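Local coordinates for protein aminotransferase, class IV (Brucella abortus, PDB 4TVI) that probably catalyses the pyridoxal-phosphate-dependent transfer of amino groups between the branched-chain amino acids leucine, isoleucine or valine and 2-oxoglutarate, at residues A[126-131]-A[140-145]; A[150-155]-A[277-282]; A[166-171]-A[204-209]; A[221-226]-A[270-275]. One frame throughout, in Å; residues are numbered along the deposited sequence. Where two conformers were deposited one is given.

Contact 1: residues A[126-131]-A[140-145]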
loop_
_atom_site.group_PDB
_atom_site.type_symbol
_atom_site.label_atom_id
_atom_site.label_comp_id
_atom_site.label_asym_id
_atom_site.label_seq_id
_atom_site.Cartn_x
_atom_site.Cartn_y
_atom_site.Cartn_z
ATOM N N TYR A 126 8.931 8.975 -5.210
ATOM C CA TYR A 126 8.993 8.317 -6.512
ATOM C C TYR A 126 7.756 7.446 -6.693
ATOM O O TYR A 126 7.270 6.867 -5.723
ATOM C CB TYR A 126 10.221 7.422 -6.641
ATOM C CG TYR A 126 11.548 8.088 -6.908
ATOM C CD1 TYR A 126 11.769 8.825 -8.065
ATOM C CD2 TYR A 126 12.608 7.912 -6.032
ATOM C CE1 TYR A 126 13.005 9.405 -8.319
ATOM C CE2 TYR A 126 13.836 8.481 -6.276
ATOM C CZ TYR A 126 14.034 9.229 -7.419
ATOM O OH TYR A 126 15.272 9.791 -7.652
ATOM N N TRP A 127 7.270 7.331 -7.925
ATOM C CA TRP A 127 6.121 6.481 -8.225
ATOM C C TRP A 127 6.043 6.170 -9.721
ATOM O O TRP A 127 6.648 6.859 -10.541
ATOM C CB TRP A 127 4.828 7.147 -7.761
ATOM C CG TRP A 127 4.452 8.345 -8.592
ATOM C CD1 TRP A 127 3.617 8.366 -9.675
ATOM C CD2 TRP A 127 4.910 9.693 -8.411
ATOM N NE1 TRP A 127 3.523 9.644 -10.174
ATOM C CE2 TRP A 127 4.309 10.477 -9.418
ATOM C CE3 TRP A 127 5.771 10.311 -7.497
ATOM C CZ2 TRP A 127 4.534 11.849 -9.532
ATOM C CZ3 TRP A 127 5.995 11.679 -7.613
ATOM C CH2 TRP A 127 5.380 12.431 -8.625
ATOM N N ALA A 128 5.284 5.142 -10.078
ATOM C CA ALA A 128 5.107 4.798 -11.485
ATOM C C ALA A 128 3.845 5.436 -12.045
ATOM O O ALA A 128 2.785 5.370 -11.424
ATOM C CB ALA A 128 5.057 3.291 -11.668
ATOM N N GLU A 129 3.963 6.058 -13.217
ATOM C CA GLU A 129 2.797 6.621 -13.889
ATOM C C GLU A 129 2.021 5.557 -14.670
ATOM O O GLU A 129 0.804 5.661 -14.818
ATOM C CB GLU A 129 3.198 7.753 -14.837
ATOM C CG GLU A 129 3.423 9.087 -14.161
ATOM C CD GLU A 129 2.140 9.681 -13.612
ATOM O OE1 GLU A 129 1.055 9.366 -14.152
ATOM O OE2 GLU A 129 2.213 10.458 -12.635
ATOM N N GLU A 130 2.727 4.548 -15.179
ATOM C CA GLU A 130 2.113 3.518 -16.017
ATOM C C GLU A 130 2.407 2.115 -15.507
ATOM O O GLU A 130 3.393 1.893 -14.803
ATOM C CB GLU A 130 2.609 3.622 -17.460
ATOM C CG GLU A 130 2.604 5.013 -18.056
ATOM C CD GLU A 130 3.234 5.031 -19.434
ATOM O OE1 GLU A 130 2.808 4.230 -20.295
ATOM O OE2 GLU A 130 4.169 5.830 -19.650
ATOM N N GLY A 131 1.555 1.168 -15.883
ATOM C CA GLY A 131 1.808 -0.231 -15.603
ATOM C C GLY A 131 2.302 -0.858 -16.891
ATOM O O GLY A 131 2.148 -0.267 -17.965
ATOM N N ALA A 140 8.783 0.554 -15.114
ATOM C CA ALA A 140 9.870 1.292 -14.456
ATOM C C ALA A 140 10.224 2.596 -15.165
ATOM O O ALA A 140 10.472 3.619 -14.523
ATOM C CB ALA A 140 11.110 0.412 -14.349
ATOM N N SER A 141 10.204 2.564 -16.492
ATOM C CA SER A 141 10.564 3.725 -17.287
ATOM C C SER A 141 9.559 4.865 -17.120
ATOM O O SER A 141 9.819 5.984 -17.545
ATOM C CB SER A 141 10.678 3.339 -18.762
ATOM O OG SER A 141 9.470 2.761 -19.226
ATOM N N SER A 142 8.408 4.578 -16.517
ATOM C CA SER A 142 7.388 5.600 -16.312
ATOM C C SER A 142 7.506 6.240 -14.933
ATOM O O SER A 142 6.620 6.982 -14.510
ATOM C CB SER A 142 5.987 5.009 -16.491
ATOM O OG SER A 142 5.643 4.173 -15.399
ATOM N N THR A 143 8.617 5.976 -14.249
ATOM C CA THR A 143 8.864 6.547 -12.925
ATOM C C THR A 143 8.933 8.070 -12.976
ATOM O O THR A 143 9.566 8.642 -13.869
ATOM C CB THR A 143 10.175 6.004 -12.313
ATOM O OG1 THR A 143 10.070 4.583 -12.151
ATOM C CG2 THR A 143 10.444 6.635 -10.951
ATOM N N ASP A 144 8.239 8.722 -12.044
ATOM C CA ASP A 144 8.305 10.174 -11.927
ATOM C C ASP A 144 8.682 10.572 -10.501
ATOM O O ASP A 144 8.671 9.744 -9.592
ATOM C CB ASP A 144 6.976 10.817 -12.336
ATOM C CG ASP A 144 7.154 12.236 -12.861
ATOM O OD1 ASP A 144 8.271 12.794 -12.739
ATOM O OD2 ASP A 144 6.182 12.789 -13.414
ATOM N N PHE A 145 8.999 11.847 -10.312
ATOM C CA PHE A 145 9.527 12.332 -9.043
ATOM C C PHE A 145 8.831 13.600 -8.573
ATOM O O PHE A 145 8.383 14.416 -9.384
ATOM C CB PHE A 145 11.034 12.576 -9.180
ATOM C CG PHE A 145 11.670 13.230 -7.983
ATOM C CD1 PHE A 145 12.059 12.475 -6.888
ATOM C CD2 PHE A 145 11.918 14.594 -7.970
ATOM C CE1 PHE A 145 12.658 13.068 -5.796
ATOM C CE2 PHE A 145 12.523 15.197 -6.874
ATOM C CZ PHE A 145 12.892 14.435 -5.788
HETATM O O HOH W 1 3.585 12.652 -13.068
#

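Contact 2: residues A[150-155]-A[277-282]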
loop_
_atom_site.group_PDB
_atom_site.type_symbol
_atom_site.label_atom_id
_atom_site.label_comp_id
_atom_site.label_asym_id
_atom_site.label_seq_id
_atom_site.Cartn_x
_atom_site.Cartn_y
_atom_site.Cartn_z
ATOM N N GLU A 150 7.627 21.145 3.407
ATOM C CA GLU A 150 6.618 21.770 4.254
ATOM C C GLU A 150 7.243 22.456 5.463
ATOM O O GLU A 150 8.036 21.853 6.190
ATOM C CB GLU A 150 5.590 20.738 4.719
ATOM C CG GLU A 150 4.422 21.344 5.488
ATOM C CD GLU A 150 3.338 20.323 5.798
ATOM O OE1 GLU A 150 3.551 19.125 5.510
ATOM O OE2 GLU A 150 2.278 20.718 6.328
ATOM N N ALA A 151 6.879 23.716 5.672
ATOM C CA ALA A 151 7.316 24.455 6.845
ATOM C C ALA A 151 6.661 23.896 8.106
ATOM O O ALA A 151 5.458 24.045 8.319
ATOM C CB ALA A 151 6.994 25.932 6.693
ATOM N N ILE A 152 7.454 23.206 8.918
ATOM C CA ILE A 152 6.993 22.700 10.205
ATOM C C ILE A 152 7.985 23.060 11.301
ATOM O O ILE A 152 9.127 22.605 11.270
ATOM C CB ILE A 152 6.798 21.182 10.177
ATOM C CG1 ILE A 152 5.841 20.795 9.043
ATOM C CG2 ILE A 152 6.290 20.688 11.532
ATOM C CD1 ILE A 152 5.505 19.322 8.991
ATOM N N PRO A 153 7.561 23.890 12.267
ATOM C CA PRO A 153 8.462 24.303 13.348
ATOM C C PRO A 153 8.980 23.113 14.159
ATOM O O PRO A 153 8.210 22.214 14.498
ATOM C CB PRO A 153 7.579 25.208 14.212
ATOM C CG PRO A 153 6.529 25.710 13.274
ATOM C CD PRO A 153 6.252 24.555 12.357
ATOM N N MET A 154 10.273 23.116 14.460
ATOM C CA MET A 154 10.872 22.064 15.270
ATOM C C MET A 154 10.686 22.384 16.744
ATOM O O MET A 154 11.353 23.261 17.291
ATOM C CB MET A 154 12.356 21.909 14.940
ATOM C CG MET A 154 13.032 20.721 15.601
ATOM S SD MET A 154 12.518 19.169 14.847
ATOM C CE MET A 154 13.976 18.166 15.110
ATOM N N VAL A 155 9.756 21.679 17.374
ATOM C CA VAL A 155 9.410 21.914 18.769
ATOM C C VAL A 155 9.937 20.803 19.673
ATOM O O VAL A 155 9.991 19.640 19.270
ATOM C CB VAL A 155 7.884 22.029 18.957
ATOM N N GLY A 277 13.360 9.119 14.857
ATOM C CA GLY A 277 12.733 9.274 13.562
ATOM C C GLY A 277 13.060 10.633 12.999
ATOM O O GLY A 277 13.554 11.495 13.714
ATOM N N ASN A 278 12.791 10.832 11.718
ATOM C CA ASN A 278 13.192 12.069 11.069
ATOM C C ASN A 278 12.577 13.340 11.639
ATOM O O ASN A 278 13.256 14.359 11.752
ATOM C CB ASN A 278 12.861 12.006 9.581
ATOM C CG ASN A 278 12.991 13.352 8.919
ATOM O OD1 ASN A 278 14.060 13.962 8.947
ATOM N ND2 ASN A 278 11.898 13.839 8.335
ATOM N N MET A 279 11.296 13.286 11.989
ATOM C CA MET A 279 10.552 14.508 12.299
ATOM C C MET A 279 11.057 15.254 13.534
ATOM O O MET A 279 11.171 16.483 13.513
ATOM C CB MET A 279 9.063 14.206 12.454
ATOM C CG MET A 279 8.223 15.466 12.542
ATOM S SD MET A 279 8.237 16.392 10.985
ATOM C CE MET A 279 7.676 15.133 9.850
ATOM N N SER A 280 11.347 14.521 14.610
ATOM C CA SER A 280 11.787 15.150 15.857
ATOM C C SER A 280 13.054 14.509 16.434
ATOM O O SER A 280 13.470 14.838 17.551
ATOM C CB SER A 280 10.665 15.106 16.894
ATOM O OG SER A 280 9.553 15.885 16.483
ATOM N N LYS A 281 13.642 13.593 15.666
ATOM C CA LYS A 281 14.925 12.957 15.980
ATOM C C LYS A 281 14.868 12.045 17.205
ATOM O O LYS A 281 15.052 10.840 17.086
ATOM C CB LYS A 281 16.021 14.015 16.141
ATOM C CG LYS A 281 16.161 14.914 14.912
ATOM C CD LYS A 281 16.210 14.096 13.616
ATOM C CE LYS A 281 16.392 14.996 12.401
ATOM N NZ LYS A 281 16.289 14.264 11.105
ATOM N N VAL A 282 14.663 12.612 18.384
ATOM C CA VAL A 282 14.604 11.811 19.603
ATOM C C VAL A 282 13.392 12.220 20.429
ATOM O O VAL A 282 13.254 13.389 20.794
ATOM C CB VAL A 282 15.894 11.955 20.444
ATOM C CG1 VAL A 282 15.767 11.201 21.758
ATOM C CG2 VAL A 282 17.093 11.444 19.665
#

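Contact 3: residues A[166-171]-A[204-209]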
loop_
_atom_site.group_PDB
_atom_site.type_symbol
_atom_site.label_atom_id
_atom_site.label_comp_id
_atom_site.label_asym_id
_atom_site.label_seq_id
_atom_site.Cartn_x
_atom_site.Cartn_y
_atom_site.Cartn_z
ATOM N N SER A 166 -3.240 -5.286 18.255
ATOM C CA SER A 166 -3.636 -6.618 17.834
ATOM C C SER A 166 -2.998 -6.976 16.499
ATOM O O SER A 166 -3.014 -8.125 16.079
ATOM C CB SER A 166 -5.157 -6.706 17.736
ATOM O OG SER A 166 -5.625 -5.883 16.686
ATOM N N PHE A 167 -2.474 -5.975 15.808
ATOM C CA PHE A 167 -1.867 -6.212 14.509
ATOM C C PHE A 167 -0.357 -6.367 14.616
ATOM O O PHE A 167 0.249 -5.914 15.582
ATOM C CB PHE A 167 -2.225 -5.078 13.554
ATOM C CG PHE A 167 -3.701 -4.792 13.499
ATOM C CD1 PHE A 167 -4.570 -5.676 12.879
ATOM C CD2 PHE A 167 -4.218 -3.636 14.066
ATOM C CE1 PHE A 167 -5.929 -5.418 12.830
ATOM C CE2 PHE A 167 -5.581 -3.371 14.019
ATOM C CZ PHE A 167 -6.435 -4.262 13.399
ATOM N N ARG A 168 0.244 -7.018 13.625
ATOM C CA ARG A 168 1.684 -7.230 13.622
ATOM C C ARG A 168 2.315 -6.686 12.347
ATOM O O ARG A 168 1.626 -6.423 11.353
ATOM C CB ARG A 168 2.032 -8.713 13.778
ATOM C CG ARG A 168 1.318 -9.414 14.911
ATOM C CD ARG A 168 1.819 -10.855 15.093
ATOM N NE ARG A 168 1.092 -11.531 16.166
ATOM C CZ ARG A 168 0.976 -12.854 16.292
ATOM N NH1 ARG A 168 1.541 -13.672 15.413
ATOM N NH2 ARG A 168 0.284 -13.359 17.303
ATOM N N ARG A 169 3.633 -6.520 12.394
ATOM C CA ARG A 169 4.432 -6.199 11.223
ATOM C C ARG A 169 4.312 -7.297 10.178
ATOM O O ARG A 169 4.283 -8.478 10.514
ATOM C CB ARG A 169 5.908 -6.030 11.606
ATOM C CG ARG A 169 6.198 -4.955 12.643
ATOM C CD ARG A 169 5.886 -3.562 12.125
ATOM N NE ARG A 169 6.547 -3.306 10.849
ATOM C CZ ARG A 169 6.080 -2.480 9.919
ATOM N NH1 ARG A 169 4.942 -1.825 10.118
ATOM N NH2 ARG A 169 6.751 -2.309 8.788
ATOM N N PRO A 170 4.228 -6.912 8.904
ATOM C CA PRO A 170 4.378 -7.906 7.840
ATOM C C PRO A 170 5.842 -8.303 7.683
ATOM O O PRO A 170 6.696 -7.846 8.449
ATOM C CB PRO A 170 3.854 -7.186 6.594
ATOM C CG PRO A 170 3.784 -5.723 6.949
ATOM C CD PRO A 170 4.176 -5.537 8.384
ATOM N N TYR A 171 6.128 -9.147 6.700
ATOM C CA TYR A 171 7.494 -9.565 6.410
ATOM C C TYR A 171 7.648 -9.687 4.905
ATOM O O TYR A 171 6.655 -9.704 4.185
ATOM C CB TYR A 171 7.830 -10.887 7.117
ATOM C CG TYR A 171 6.784 -11.967 6.928
ATOM C CD1 TYR A 171 5.621 -11.976 7.690
ATOM C CD2 TYR A 171 6.954 -12.971 5.986
ATOM C CE1 TYR A 171 4.656 -12.957 7.519
ATOM C CE2 TYR A 171 5.993 -13.955 5.809
ATOM C CZ TYR A 171 4.848 -13.941 6.579
ATOM O OH TYR A 171 3.887 -14.914 6.410
ATOM N N LEU A 204 3.192 -0.130 20.514
ATOM C CA LEU A 204 4.440 -0.879 20.458
ATOM C C LEU A 204 4.186 -2.146 19.645
ATOM O O LEU A 204 3.429 -3.031 20.064
ATOM C CB LEU A 204 4.952 -1.204 21.863
ATOM C CG LEU A 204 6.362 -1.793 21.948
ATOM C CD1 LEU A 204 7.418 -0.821 21.385
ATOM C CD2 LEU A 204 6.710 -2.226 23.381
ATOM N N VAL A 205 4.809 -2.222 18.473
ATOM C CA VAL A 205 4.452 -3.221 17.472
ATOM C C VAL A 205 5.434 -4.392 17.428
ATOM O O VAL A 205 6.651 -4.197 17.488
ATOM C CB VAL A 205 4.376 -2.582 16.071
ATOM C CG1 VAL A 205 3.732 -3.537 15.082
ATOM C CG2 VAL A 205 3.599 -1.269 16.131
ATOM N N THR A 206 4.898 -5.606 17.322
ATOM C CA THR A 206 5.738 -6.792 17.211
ATOM C C THR A 206 5.727 -7.336 15.790
ATOM O O THR A 206 4.851 -6.993 14.989
ATOM C CB THR A 206 5.288 -7.910 18.165
ATOM O OG1 THR A 206 4.027 -8.434 17.732
ATOM C CG2 THR A 206 5.172 -7.384 19.590
ATOM N N ASP A 207 6.728 -8.148 15.466
ATOM C CA ASP A 207 6.739 -8.887 14.209
ATOM C C ASP A 207 5.943 -10.181 14.403
ATOM O O ASP A 207 5.379 -10.409 15.473
ATOM C CB ASP A 207 8.173 -9.168 13.741
ATOM C CG ASP A 207 9.007 -9.900 14.784
ATOM O OD1 ASP A 207 8.442 -10.692 15.562
ATOM O OD2 ASP A 207 10.238 -9.681 14.819
ATOM N N VAL A 208 5.925 -11.037 13.387
ATOM C CA VAL A 208 5.122 -12.253 13.425
ATOM C C VAL A 208 5.643 -13.243 14.474
ATOM O O VAL A 208 4.890 -14.082 14.982
ATOM C CB VAL A 208 5.076 -12.897 12.009
ATOM C CG1 VAL A 208 4.741 -14.387 12.058
ATOM C CG2 VAL A 208 4.060 -12.156 11.142
ATOM N N LEU A 209 6.911 -13.098 14.848
ATOM C CA LEU A 209 7.501 -13.929 15.891
ATOM C C LEU A 209 7.111 -13.468 17.292
ATOM O O LEU A 209 7.384 -14.148 18.272
ATOM C CB LEU A 209 9.026 -13.938 15.761
ATOM C CG LEU A 209 9.588 -14.532 14.472
ATOM C CD1 LEU A 209 11.104 -14.580 14.520
ATOM C CD2 LEU A 209 9.027 -15.927 14.286
HETATM O O HOH W 2 2.107 -6.221 17.566
HETATM O O HOH W 3 6.680 -9.746 10.883
#

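Contact 4: residues A[221-226]-A[270-275]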
loop_
_atom_site.group_PDB
_atom_site.type_symbol
_atom_site.label_atom_id
_atom_site.label_comp_id
_atom_site.label_asym_id
_atom_site.label_seq_id
_atom_site.Cartn_x
_atom_site.Cartn_y
_atom_site.Cartn_z
ATOM N N PHE A 221 13.439 2.520 21.272
ATOM C CA PHE A 221 14.575 2.244 22.139
ATOM C C PHE A 221 14.093 2.098 23.566
ATOM O O PHE A 221 13.061 2.653 23.937
ATOM C CB PHE A 221 15.602 3.376 22.092
ATOM C CG PHE A 221 16.436 3.425 20.842
ATOM C CD1 PHE A 221 15.906 3.901 19.651
ATOM C CD2 PHE A 221 17.776 3.061 20.879
ATOM C CE1 PHE A 221 16.687 3.976 18.507
ATOM C CE2 PHE A 221 18.564 3.126 19.745
ATOM C CZ PHE A 221 18.018 3.591 18.552
ATOM N N MET A 222 14.863 1.391 24.380
ATOM C CA MET A 222 14.621 1.383 25.811
ATOM C C MET A 222 15.930 1.458 26.582
ATOM O O MET A 222 16.999 1.140 26.058
ATOM C CB MET A 222 13.830 0.140 26.221
ATOM C CG MET A 222 14.473 -1.175 25.814
ATOM S SD MET A 222 13.677 -2.589 26.601
ATOM C CE MET A 222 14.564 -2.634 28.160
ATOM N N VAL A 223 15.832 1.899 27.830
ATOM C CA VAL A 223 16.982 1.995 28.712
ATOM C C VAL A 223 16.734 1.152 29.947
ATOM O O VAL A 223 15.657 1.197 30.540
ATOM C CB VAL A 223 17.263 3.446 29.126
ATOM C CG1 VAL A 223 18.557 3.528 29.951
ATOM C CG2 VAL A 223 17.344 4.345 27.889
ATOM N N ARG A 224 17.732 0.368 30.329
ATOM C CA ARG A 224 17.602 -0.496 31.487
ATOM C C ARG A 224 18.964 -0.630 32.139
ATOM O O ARG A 224 19.929 -1.063 31.503
ATOM C CB ARG A 224 17.034 -1.859 31.074
ATOM C CG ARG A 224 16.849 -2.863 32.200
ATOM C CD ARG A 224 16.117 -4.107 31.674
ATOM N NE ARG A 224 16.810 -4.662 30.514
ATOM C CZ ARG A 224 16.321 -5.598 29.707
ATOM N NH1 ARG A 224 15.113 -6.109 29.916
ATOM N NH2 ARG A 224 17.049 -6.018 28.682
ATOM N N GLY A 225 19.050 -0.222 33.398
ATOM C CA GLY A 225 20.299 -0.298 34.132
ATOM C C GLY A 225 21.421 0.506 33.500
ATOM O O GLY A 225 22.581 0.103 33.542
ATOM N N GLY A 226 21.075 1.638 32.897
ATOM C CA GLY A 226 22.073 2.509 32.302
ATOM C C GLY A 226 22.517 2.057 30.926
ATOM O O GLY A 226 23.342 2.712 30.283
ATOM N N ALA A 270 11.423 -1.504 31.342
ATOM C CA ALA A 270 12.309 -0.399 30.987
ATOM C C ALA A 270 12.299 0.726 32.020
ATOM O O ALA A 270 11.250 1.070 32.573
ATOM C CB ALA A 270 11.941 0.145 29.624
ATOM N N ASP A 271 13.478 1.288 32.277
ATOM C CA ASP A 271 13.595 2.496 33.084
ATOM C C ASP A 271 13.144 3.679 32.238
ATOM O O ASP A 271 12.460 4.586 32.718
ATOM C CB ASP A 271 15.029 2.707 33.580
ATOM C CG ASP A 271 15.515 1.575 34.463
ATOM O OD1 ASP A 271 14.677 0.974 35.165
ATOM O OD2 ASP A 271 16.733 1.293 34.462
ATOM N N GLU A 272 13.553 3.662 30.973
ATOM C CA GLU A 272 13.149 4.678 30.008
ATOM C C GLU A 272 12.792 4.035 28.680
ATOM O O GLU A 272 13.333 2.993 28.316
ATOM C CB GLU A 272 14.264 5.707 29.767
ATOM C CG GLU A 272 15.015 6.193 30.993
ATOM C CD GLU A 272 16.124 7.163 30.625
ATOM O OE1 GLU A 272 16.021 7.796 29.549
ATOM O OE2 GLU A 272 17.095 7.297 31.402
ATOM N N ILE A 273 11.894 4.684 27.948
ATOM C CA ILE A 273 11.586 4.300 26.582
ATOM C C ILE A 273 11.592 5.558 25.719
ATOM O O ILE A 273 11.077 6.604 26.132
ATOM C CB ILE A 273 10.209 3.590 26.459
ATOM C CG1 ILE A 273 10.107 2.414 27.434
ATOM C CG2 ILE A 273 9.975 3.107 25.031
ATOM C CD1 ILE A 273 8.761 1.689 27.385
ATOM N N PHE A 274 12.193 5.475 24.538
ATOM C CA PHE A 274 12.118 6.588 23.600
ATOM C C PHE A 274 12.096 6.114 22.151
ATOM O O PHE A 274 12.299 4.933 21.864
ATOM C CB PHE A 274 13.269 7.577 23.836
ATOM C CG PHE A 274 14.645 7.044 23.505
ATOM C CD1 PHE A 274 15.409 6.402 24.473
ATOM C CD2 PHE A 274 15.202 7.251 22.250
ATOM C CE1 PHE A 274 16.683 5.940 24.181
ATOM C CE2 PHE A 274 16.478 6.793 21.949
ATOM C CZ PHE A 274 17.220 6.140 22.922
ATOM N N SER A 275 11.803 7.036 21.243
ATOM C CA SER A 275 11.760 6.705 19.828
ATOM C C SER A 275 12.686 7.625 19.042
ATOM O O SER A 275 13.049 8.710 19.513
ATOM C CB SER A 275 10.332 6.804 19.293
ATOM O OG SER A 275 9.896 8.149 19.244
HETATM O O HOH W 4 18.596 3.175 33.456
#

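Contact 1: residues A[126-131]-A[140-145]
Tyr-126, Trp-127 and Ala-128 pair antiparallel with Phe-145, Asp-144 and Thr-143, the short strand axes making an angle of 147°, and only Trp-127 with Asp-144 is a hydrogen-bonded pair. Next along the pairing, Glu-129 N donates to Ser-142 O. After it, Glu-130 N donates to Ser-142 OG at 2.9 Å, and this hydroxyl in turn donates a hydrogen bond to Leu-139 O, so one small side chain ties both arms of the loop. On the sheet face of Trp-127 and Asp-144, the indole lies flat along the neighbouring strand. With CG between the backbone N and the carbonyl carbon (chi1 70°), the six-membered ring of Trp-127 is brought beneath Asp-144 CB, a CH-pi contact with 4.2 Å from CB to the ring centroid. Trp-127 NE1 then points in the ring plane to Glu-129 OE2 at 2.9 Å, a nearly straight bond (170°) that fixes the turn of the indole. The other face carries an oblique aromatic pair: Tyr-126 CE1 comes within 3.5 Å of Phe-145 CD1. Ile-103 of helix 100-111 packs on both rings, and Tyr-126 OH is bonded to Asn-86. Water 1 donates to Glu-129 OE2 and Asp-144 OD2, two carboxylate oxygens 4.7 Å from each other. Asp-144 OD2 also forms a salt bridge with Lys-40, Glu-129 OE2 one with Arg-49 of the second subunit, and Glu-129 OE1 a hydrogen bond with Ser-55 OG. These cations and the water probably offset the repulsion between the two acids, making the end of this beta-hairpin a charge-balanced spot at the dimer contact.

Contact 2: residues A[150-155]-A[277-282]
The carbonyl oxygen of Met-279 is approached by two groups: Met-154 SD lies 3.3 Å from Met-279 O, and Arg-69 NE donates a hydrogen bond to the same oxygen. No hydrogen bond joins the two segments directly, and Arg-69 makes good the lack, since its NH1 also donates to Ile-152 O and thus spans from one segment to the other. Met-154 does most of the touching. Its CG stands anti to the backbone N (chi1 -173°) and the chain bends at chi2, which carries the thioether across to the turn. There Met-154 CE rests 3.8 Å from Ser-280 CA and 3.9 Å from Lys-281 CG, while Trp-307 of helix 297-310 packs on the same methionine. A looser apolar contact, Ile-152 CD1 to Met-279 SD at 4.5 Å, lies farther along. The turn being covered is braced from within. Lys-281 NZ donates both to Asn-278 O and to Asn-278 OD1, so the ammonium folds back over its own loop. Val-282 N reaches Ser-280 O at 2.7 Å around Lys-281, whose positive phi completes a classic gamma turn. Asn-278 N makes a weak hydrogen bond to phosphate oxygen OP3 of the cofactor-bearing lysine at position 180. A connection leaving the smaller sheet thus packs on a phosphate-side loop of the larger domain, an arrangement consistent with the two-domain fold of class IV aminotransferases, whose cofactor lies between the domains.

Contact 3: residues A[166-171]-A[204-209]
Val-205 meets Arg-169 first: Val-205 CG1 lies 3.7 Å from Arg-169 CD, the two side chains crossing at about a right angle. The arginine chain is bent at chi2 and chi3 (-66° and -53°), which curls the guanidinium back over Pro-170 and leaves NE to donate to Thr-236 O. At Thr-206 the backbone takes over. Thr-206 O accepts Arg-169 N at 2.9 Å, a nearly straight bond (173°) arriving in the carbonyl plane, and Thr-206 N donates to water 2, which in turn donates to Phe-167 O. Direct bond and water together prolong the pairing of strand 160-164 with strand 202-206. These two are parallel neighbours joined through helix 185-198, the beta-alpha-beta crossover of the larger sheet. Asp-207 follows, its carboxylate held away from the contact by Asn-211 N and Asn-234 ND2. Its carbonyl O instead borders the extended chain of Arg-168, with Arg-168 CD 3.6 Å from Asp-207 O. At Val-208 the amide N donates to water 3, and the water donates to Arg-169 O at 2.7 Å, a second bridge of the same kind. Val-208 CG2 comes within 3.8 Å of Tyr-171 CE1, oblique to the ring. Across the dimer Val-208 packs on Tyr-171 of the second subunit, and Tyr-171 on its Val-208.

Contact 4: residues A[221-226]-A[270-275]
Backbone hydrogen bonds set the frame for Phe-221 with Phe-274 and for Val-223 with Glu-272, in antiparallel strands whose short axes lie at 159°. Val-223 O takes two donors, Asp-271 N at 2.8 Å and Glu-272 N at 3.3 Å; with both residues facing Val-223, this is a classic beta bulge. Among polar side chains, Asp-271 OD2 accepts Gly-225 N at 3.0 Å and a proton from water 4, which itself accepts Gly-226 N. One carboxylate oxygen thereby holds one amide directly and the next through water. Glu-272 is bonded elsewhere: its OE1 to Thr-299 OG1, its OE2 to Val-298 N at the start of helix 297-310. Arg-224 points off to salt bridges with Glu-269 and Asp-266. Apolar contacts divide between the two sheet faces. Phe-274 CG sits over its own backbone (chi1 67°), which swings the ring across to the neighbouring strand and under Phe-221 CB, only 3.4 Å from that atom to the ring centroid. The Phe-221 ring itself is nearly parallel to it (8°) but slid aside, so the contact is CH-pi more than ring on ring. Val-223 CG2 approaches the edge of the Phe-274 ring, and Val-223 CB lies 3.8 Å from Glu-272 CB, the aliphatic part of that acid running alongside. On the other face Met-222 CB meets Ala-270 CB at 3.9 Å. The buried Glu-272 carboxylate receives donors from the opening of a helix, whose dipole would probably stabilise its ionised form, while Asp-271 secures the glycine turn.

Overall arrangement
Read from the N terminus, contact 1 comes first and closes a short loop, the hairpin between strands 120-128 and 143-151 of the five-stranded antiparallel sheet. Strand 143-151 then runs to contact 2, about 29 Å away between centres, where the chain leaving it meets 277-282. That packing contact spans some 120 residues and encloses both remaining contacts, which follow one another without crossing. Contact 3 joins the segment after strand 160-164 to strand 202-206; contact 4 pairs strands 219-224 and 272-277 in the same mixed sheet. Contacts 2 and 4 touch through Val-282 and Phe-274. Contact 2 thus ties the two sheets together, whereas the others hold single sheets or their margins.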